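Local coordinates for uncharacterized protein (Legionella longbeachae NSW150, PDB 4JZA), which probably hydrolyses the 3-phosphate of phosphatidylinositol 3-phosphate, acting as a bacterial phosphoinositide phosphatase on lipids of the host cell, at residues Ile619-Trp624 and Asp646-Ala651; Phe45-Asp50 and Asn612-Glu617; Arg393-Asn398 and Arg449-Arg454. All coordinates share one frame; numbering follows the deposited sequence.

Interaction 1 of 3, residues Ile619-Trp624 and Asp646-Ala651; sequences IKTPEW and DDDRAA
One carboxylate oxygen, OD1 of D648, gathers the chain around T621 onto helix 643-652. The backbone N of T621 donates to D648 OD1 at 2.7 Å along the anti lone pair. K620 NZ closes a salt bridge to D648 OD1 at 2.9 Å, coming from above the carboxylate plane, and T621 OG1 adds a weak bond. D648 reaches them because its CG stands anti to the backbone N (chi1 176°), while the lysine chain bends at chi2 and chi4. Alongside the polar cluster, A651 CB lies 3.8 Å from K620 N, and P622 CG sits across D647 CB at 4.1 Å.

In the second shell K620 NZ forms a salt bridge with D433 and a hydrogen bond with T652 OG1, so two carboxylates probably balance its charge; D647 turns to R603 and Y600. The backbone N of K620 is hydrogen-bonded to OD1 of D555, part of a CVSGKDR sequence that matches the CX5R signature of cysteine phosphatases and probably forms the phosphate-binding loop. T621 occupies the N-cap position of the short helix 622-625, without a capping bond from its side chain; that helix and helix 643-652 lie beside helix 587-602, whose Y600 touches I619 and P622.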
# COMPACT_ATOMS: atom_id res chain seq x y z
N ILE A 619 -12.81 -10.06 3.57
CA ILE A 619 -12.97 -9.24 4.74
C ILE A 619 -12.02 -9.74 5.82
O ILE A 619 -11.85 -10.92 6.05
CB ILE A 619 -14.41 -9.36 5.27
CG1 ILE A 619 -15.44 -8.86 4.24
CG2 ILE A 619 -14.60 -8.62 6.61
CD1 ILE A 619 -15.19 -7.45 3.81
N LYS A 620 -11.45 -8.83 6.56
CA LYS A 620 -10.54 -9.16 7.62
C LYS A 620 -11.25 -9.81 8.78
O LYS A 620 -12.27 -9.31 9.25
CB LYS A 620 -9.88 -7.88 8.10
CG LYS A 620 -8.42 -8.04 8.46
CD LYS A 620 -7.54 -8.29 7.23
CE LYS A 620 -6.17 -8.80 7.67
NZ LYS A 620 -6.15 -10.09 8.43
N THR A 621 -10.73 -10.96 9.20
CA THR A 621 -11.03 -11.54 10.50
C THR A 621 -12.54 -11.62 10.80
O THR A 621 -12.99 -11.20 11.83
CB THR A 621 -10.17 -10.73 11.51
OG1 THR A 621 -8.94 -11.41 11.72
CG2 THR A 621 -10.70 -10.65 12.76
N PRO A 622 -13.35 -12.17 9.88
CA PRO A 622 -14.79 -12.16 10.12
C PRO A 622 -15.24 -12.89 11.39
O PRO A 622 -16.18 -12.46 12.04
CB PRO A 622 -15.36 -12.90 8.90
CG PRO A 622 -14.29 -12.84 7.86
CD PRO A 622 -13.03 -12.88 8.63
N GLU A 623 -14.59 -14.01 11.68
CA GLU A 623 -14.95 -14.84 12.84
C GLU A 623 -14.65 -14.11 14.16
O GLU A 623 -15.19 -14.47 15.20
CB GLU A 623 -14.27 -16.22 12.80
CG GLU A 623 -14.96 -17.22 11.88
CD GLU A 623 -14.14 -18.47 11.55
OE1 GLU A 623 -12.90 -18.42 11.61
OE2 GLU A 623 -14.72 -19.52 11.19
N TRP A 624 -13.84 -13.07 14.14
CA TRP A 624 -13.69 -12.30 15.36
C TRP A 624 -14.81 -11.30 15.53
O TRP A 624 -15.28 -11.13 16.63
CB TRP A 624 -12.37 -11.57 15.41
CG TRP A 624 -12.24 -10.72 16.59
CD1 TRP A 624 -12.05 -9.39 16.61
CD2 TRP A 624 -12.30 -11.14 17.95
NE1 TRP A 624 -11.99 -8.93 17.90
CE2 TRP A 624 -12.13 -10.00 18.74
CE3 TRP A 624 -12.47 -12.38 18.57
CZ2 TRP A 624 -12.14 -10.04 20.11
CZ3 TRP A 624 -12.47 -12.43 19.92
CH2 TRP A 624 -12.33 -11.26 20.69
N ASP A 646 -10.87 -18.07 4.61
CA ASP A 646 -10.55 -17.76 3.26
C ASP A 646 -10.82 -16.31 2.99
O ASP A 646 -10.00 -15.64 2.33
CB ASP A 646 -11.40 -18.60 2.30
CG ASP A 646 -11.08 -20.12 2.37
OD1 ASP A 646 -9.99 -20.44 2.88
OD2 ASP A 646 -11.90 -20.99 1.93
N ASP A 647 -11.95 -15.79 3.48
CA ASP A 647 -12.20 -14.36 3.35
C ASP A 647 -11.05 -13.55 3.94
O ASP A 647 -10.62 -12.59 3.33
CB ASP A 647 -13.55 -13.96 3.98
CG ASP A 647 -14.75 -14.43 3.13
OD1 ASP A 647 -14.43 -14.89 2.03
OD2 ASP A 647 -15.95 -14.39 3.54
N ASP A 648 -10.52 -13.98 5.08
CA ASP A 648 -9.45 -13.25 5.74
C ASP A 648 -8.14 -13.39 4.99
O ASP A 648 -7.36 -12.45 4.91
CB ASP A 648 -9.36 -13.73 7.18
CG ASP A 648 -8.23 -13.12 7.96
OD1 ASP A 648 -8.37 -12.02 8.52
OD2 ASP A 648 -7.21 -13.79 8.07
N ARG A 649 -7.92 -14.54 4.39
CA ARG A 649 -6.76 -14.78 3.55
C ARG A 649 -6.81 -13.84 2.35
O ARG A 649 -5.78 -13.21 1.98
CB ARG A 649 -6.75 -16.27 3.09
CG ARG A 649 -5.58 -16.83 2.25
CD ARG A 649 -4.24 -16.69 2.92
NE ARG A 649 -3.69 -15.38 2.65
CZ ARG A 649 -2.50 -14.92 3.02
NH1 ARG A 649 -1.65 -15.68 3.71
NH2 ARG A 649 -2.17 -13.68 2.69
N ALA A 650 -7.98 -13.73 1.73
CA ALA A 650 -8.05 -12.91 0.51
C ALA A 650 -7.89 -11.41 0.87
O ALA A 650 -7.27 -10.68 0.14
CB ALA A 650 -9.31 -13.16 -0.26
N ALA A 651 -8.34 -11.00 2.05
CA ALA A 651 -8.13 -9.63 2.49
C ALA A 651 -6.66 -9.38 2.74
O ALA A 651 -6.12 -8.36 2.35
CB ALA A 651 -8.89 -9.39 3.77

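Interaction 2 of 3, residues Phe45-Asp50 and Asn612-Glu617; sequences FARRVD and NAPGSE
G615 brings the loop after helix 604-612 almost onto the backbone of helix 41-62: its CA lies 4.1 Å from the CA of R48. It occupies the third position of a type II turn from A613 to S616, with phi 91°, and having no side chain it lets the two backbones close up, R47 CB standing 3.5 Å from G615 N. On the same tightly packed, buried side R48, bent at chi2, folds along the turn. Its NH1 donates to P614 O at 3.0 Å, though from above the carbonyl plane and with P614 O lying off the R48 guanidinium plane. A613 CB covers one guanidinium face 3.7 Å above the plane, and the CA of R48 makes a CA-H...O contact of 3.2 Å with P614 O.

The other flank is looser and nearer the solvent. Here the partly exposed R47 crosses E617 at about a right angle and forms a salt bridge from NH1 to OE2, whose atomic positions are not secure; P614 CB lies over one face of the arginine. In the model E617 OE2 also accepts from G615 N, with the same reservation about its position.

R48 has further partners in E133, by a salt bridge, and the D653 carbonyl, bonded to NE. Its buried charge is therefore probably compensated, and it links the N-terminal helices to the chain around 612-617.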
# COMPACT_ATOMS: atom_id res chain seq x y z
N PHE A 45 -7.55 -14.81 -7.77
CA PHE A 45 -6.18 -15.16 -8.10
C PHE A 45 -5.70 -14.49 -9.41
O PHE A 45 -4.66 -13.85 -9.47
CB PHE A 45 -6.04 -16.68 -8.16
CG PHE A 45 -4.81 -17.14 -8.80
CD1 PHE A 45 -3.65 -17.19 -8.09
CD2 PHE A 45 -4.81 -17.49 -10.12
CE1 PHE A 45 -2.49 -17.58 -8.69
CE2 PHE A 45 -3.66 -17.88 -10.73
CZ PHE A 45 -2.51 -17.92 -10.01
N ALA A 46 -6.47 -14.64 -10.45
CA ALA A 46 -6.13 -13.95 -11.68
C ALA A 46 -6.11 -12.42 -11.50
O ALA A 46 -5.32 -11.73 -12.12
CB ALA A 46 -7.14 -14.33 -12.76
N ARG A 47 -7.00 -11.88 -10.67
CA ARG A 47 -7.04 -10.42 -10.53
C ARG A 47 -5.78 -9.97 -9.88
O ARG A 47 -5.22 -8.97 -10.31
CB ARG A 47 -8.27 -9.86 -9.76
CG ARG A 47 -9.59 -10.03 -10.47
CD ARG A 47 -10.76 -9.48 -9.62
NE ARG A 47 -11.02 -8.16 -10.16
CZ ARG A 47 -11.14 -7.03 -9.47
NH1 ARG A 47 -11.14 -6.96 -8.13
NH2 ARG A 47 -11.32 -5.92 -10.14
N ARG A 48 -5.31 -10.72 -8.89
CA ARG A 48 -4.12 -10.30 -8.13
C ARG A 48 -2.87 -10.44 -8.96
O ARG A 48 -2.03 -9.56 -8.96
CB ARG A 48 -3.95 -11.09 -6.84
CG ARG A 48 -3.10 -10.39 -5.80
CD ARG A 48 -3.95 -9.65 -4.81
NE ARG A 48 -3.17 -8.70 -4.07
CZ ARG A 48 -2.79 -7.53 -4.54
NH1 ARG A 48 -3.17 -7.16 -5.74
NH2 ARG A 48 -2.03 -6.73 -3.81
N VAL A 49 -2.75 -11.55 -9.66
CA VAL A 49 -1.65 -11.70 -10.59
C VAL A 49 -1.63 -10.53 -11.56
O VAL A 49 -0.60 -9.86 -11.71
CB VAL A 49 -1.70 -13.03 -11.37
CG1 VAL A 49 -0.66 -13.03 -12.48
CG2 VAL A 49 -1.42 -14.21 -10.47
N ASP A 50 -2.76 -10.27 -12.19
CA ASP A 50 -2.85 -9.26 -13.23
C ASP A 50 -2.51 -7.90 -12.67
O ASP A 50 -1.75 -7.15 -13.25
CB ASP A 50 -4.24 -9.29 -13.88
CG ASP A 50 -4.46 -8.21 -14.97
OD1 ASP A 50 -3.79 -8.19 -16.03
OD2 ASP A 50 -5.35 -7.38 -14.77
N ASN A 612 -9.54 -1.80 -3.84
CA ASN A 612 -8.33 -1.27 -3.24
C ASN A 612 -7.05 -2.01 -3.63
O ASN A 612 -6.02 -1.39 -3.82
CB ASN A 612 -8.47 -1.20 -1.72
CG ASN A 612 -9.42 -0.11 -1.28
OD1 ASN A 612 -9.03 1.03 -1.13
ND2 ASN A 612 -10.66 -0.47 -1.07
N ALA A 613 -7.12 -3.33 -3.70
CA ALA A 613 -6.06 -4.14 -4.27
C ALA A 613 -6.66 -5.33 -4.99
O ALA A 613 -6.96 -6.33 -4.35
CB ALA A 613 -5.11 -4.60 -3.19
N PRO A 614 -6.79 -5.23 -6.38
CA PRO A 614 -7.58 -6.33 -6.98
C PRO A 614 -7.05 -7.74 -6.73
O PRO A 614 -5.86 -7.98 -6.78
CB PRO A 614 -7.54 -6.03 -8.47
CG PRO A 614 -7.55 -4.57 -8.52
CD PRO A 614 -6.50 -4.23 -7.53
N GLY A 615 -7.98 -8.66 -6.49
CA GLY A 615 -7.69 -10.01 -6.05
C GLY A 615 -7.68 -10.14 -4.55
O GLY A 615 -7.43 -11.20 -4.00
N SER A 616 -7.98 -9.05 -3.88
CA SER A 616 -7.95 -8.99 -2.43
C SER A 616 -9.37 -8.92 -1.91
O SER A 616 -9.64 -8.27 -0.92
CB SER A 616 -7.15 -7.80 -1.96
OG SER A 616 -5.78 -8.05 -2.12
N GLU A 617 -10.27 -9.57 -2.62
CA GLU A 617 -11.67 -9.47 -2.31
C GLU A 617 -12.00 -10.42 -1.19
O GLU A 617 -12.30 -11.58 -1.41
CB GLU A 617 -12.49 -9.84 -3.54
CG GLU A 617 -12.41 -8.81 -4.65
CD GLU A 617 -11.34 -9.11 -5.66
OE1 GLU A 617 -11.04 -10.29 -5.86
OE2 GLU A 617 -10.80 -8.18 -6.26

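Interaction 3 of 3, residues Arg393-Asn398 and Arg449-Arg454; sequences RHSDSN and RSAVER
Two helical segments, 393-398 and 449-454, pass each other obliquely, their axes 9.2 Å apart at the closest approach and crossing at -57°. The backbones come nearest where the CA of D396 faces the CA of A451, 5.7 Å away. At this crossing small side chains meet: A451 points its CB at S395, whose CB is 4.0 Å off. The serine hydroxyl adopts the crowded position between backbone N and carbonyl carbon (chi1 65°), which leads OG back to a weak bond with the Q392 carbonyl of its own helix and sets it 3.8 Å from A451 CB.

Both helices are connections of the large mixed sheet. Helix 388-402 leads from strand 365-374 to the parallel strand 412-416, with 545-549 lying between them, and helix 441-454 leads on to the neighbouring parallel strand 462-465. Successive beta-alpha-beta crossovers thus place their helices side by side on one face, as in other alpha/beta folds.

Beyond the crossing the contact turns ionic. R454, in the last turn of its helix and bent at chi3, folds over its own backbone, so that the CA of A451 lies over one guanidinium face, 3.5 Å from its plane and offset toward the rim. NH1 then points across the gap to form a salt bridge with D396 OD1, which lies in the guanidinium plane, whereas NH1 meets the carboxylate from above its plane. The bond is modelled very short, on which nothing rests at this resolution; the carboxylate and guanidinium planes are inclined by 75°. S395 OG sits at the edge of the same guanidinium, 3.7 Å from NH1. L399, one turn after S395, continues the interface by touching A451 and V452.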
# COMPACT_ATOMS: atom_id res chain seq x y z
N ARG A 393 -2.02 18.22 8.49
CA ARG A 393 -2.56 18.63 7.21
C ARG A 393 -3.39 17.45 6.70
O ARG A 393 -4.47 17.67 6.18
CB ARG A 393 -1.46 19.02 6.23
CG ARG A 393 -1.84 19.06 4.76
CD ARG A 393 -2.84 20.14 4.49
NE ARG A 393 -3.34 19.98 3.13
CZ ARG A 393 -2.71 20.36 2.04
NH1 ARG A 393 -1.53 20.96 2.13
NH2 ARG A 393 -3.27 20.19 0.85
N HIS A 394 -2.90 16.22 6.87
CA HIS A 394 -3.67 15.00 6.56
C HIS A 394 -5.00 14.88 7.34
O HIS A 394 -6.07 14.71 6.74
CB HIS A 394 -2.81 13.75 6.79
CG HIS A 394 -1.79 13.52 5.73
ND1 HIS A 394 -1.92 12.52 4.80
CD2 HIS A 394 -0.65 14.18 5.43
CE1 HIS A 394 -0.88 12.55 3.98
NE2 HIS A 394 -0.09 13.55 4.34
N SER A 395 -4.93 14.95 8.67
CA SER A 395 -6.15 14.79 9.44
C SER A 395 -7.12 15.93 9.19
O SER A 395 -8.31 15.71 8.96
CB SER A 395 -5.83 14.58 10.92
OG SER A 395 -5.23 15.72 11.48
N ASP A 396 -6.63 17.16 9.15
CA ASP A 396 -7.53 18.31 8.92
C ASP A 396 -8.19 18.21 7.56
O ASP A 396 -9.41 18.29 7.42
CB ASP A 396 -6.80 19.68 8.95
CG ASP A 396 -6.28 20.11 10.34
OD1 ASP A 396 -6.85 19.75 11.40
OD2 ASP A 396 -5.28 20.87 10.33
N SER A 397 -7.34 18.09 6.54
CA SER A 397 -7.80 18.11 5.19
C SER A 397 -8.75 16.97 4.96
O SER A 397 -9.75 17.15 4.26
CB SER A 397 -6.64 18.06 4.17
OG SER A 397 -6.02 19.35 3.95
N ASN A 398 -8.47 15.82 5.57
CA ASN A 398 -9.35 14.63 5.41
C ASN A 398 -10.66 14.76 6.19
O ASN A 398 -11.75 14.44 5.70
CB ASN A 398 -8.61 13.33 5.82
CG ASN A 398 -7.62 12.86 4.78
OD1 ASN A 398 -7.69 13.24 3.61
ND2 ASN A 398 -6.67 12.05 5.21
N ARG A 449 -9.16 12.97 17.36
CA ARG A 449 -9.68 13.82 18.43
C ARG A 449 -9.19 15.22 18.27
O ARG A 449 -9.98 16.17 18.34
CB ARG A 449 -9.20 13.31 19.77
CG ARG A 449 -9.86 12.02 20.21
CD ARG A 449 -11.15 12.31 20.96
NE ARG A 449 -12.06 11.17 20.95
CZ ARG A 449 -13.26 11.18 21.50
NH1 ARG A 449 -13.72 12.27 22.08
NH2 ARG A 449 -14.03 10.10 21.42
N SER A 450 -7.88 15.35 18.07
CA SER A 450 -7.27 16.65 17.88
C SER A 450 -7.89 17.37 16.70
O SER A 450 -8.23 18.54 16.80
CB SER A 450 -5.77 16.53 17.63
OG SER A 450 -5.09 15.97 18.75
N ALA A 451 -8.05 16.66 15.58
CA ALA A 451 -8.59 17.26 14.37
C ALA A 451 -10.00 17.80 14.54
O ALA A 451 -10.30 18.88 14.05
CB ALA A 451 -8.58 16.25 13.25
N VAL A 452 -10.84 17.03 15.23
CA VAL A 452 -12.21 17.44 15.52
C VAL A 452 -12.20 18.64 16.45
O VAL A 452 -12.98 19.54 16.25
CB VAL A 452 -13.05 16.29 16.14
CG1 VAL A 452 -14.42 16.76 16.63
CG2 VAL A 452 -13.23 15.17 15.13
N GLU A 453 -11.33 18.64 17.45
CA GLU A 453 -11.11 19.83 18.31
C GLU A 453 -10.80 21.09 17.50
O GLU A 453 -11.35 22.12 17.77
CB GLU A 453 -9.97 19.63 19.34
CG GLU A 453 -10.41 19.38 20.79
CD GLU A 453 -11.16 20.56 21.41
OE1 GLU A 453 -12.24 20.38 22.06
OE2 GLU A 453 -10.68 21.68 21.21
N ARG A 454 -9.92 21.00 16.51
CA ARG A 454 -9.49 22.19 15.76
C ARG A 454 -10.60 22.73 14.89
O ARG A 454 -10.62 23.91 14.55
CB ARG A 454 -8.27 21.89 14.90
CG ARG A 454 -7.00 21.63 15.68
CD ARG A 454 -5.83 21.38 14.76
NE ARG A 454 -5.16 20.17 15.19
CZ ARG A 454 -5.10 19.03 14.50
NH1 ARG A 454 -5.62 18.93 13.28
NH2 ARG A 454 -4.47 17.98 15.00

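Overall arrangement
Interactions 1 and 2 are neighbours, with centres 15 Å apart, joined where the carbonyl and CB of A650 pack against S616 and E617. Both use the chain that follows helix 604-612: residues 612-617 first lean on the N-terminal helix 41-62, then 619-624 settle on helix 643-652. Interaction 3 is separate, about 31 and 33 Å from the other two between centres, and joins two crossover helices of the central sheet. In sequence it falls wholly within the 561 residues separating the halves of interaction 2. The early helix 41-62 is thus brought against a late part of the chain, while interaction 3 is a local tie between successive sheet connections.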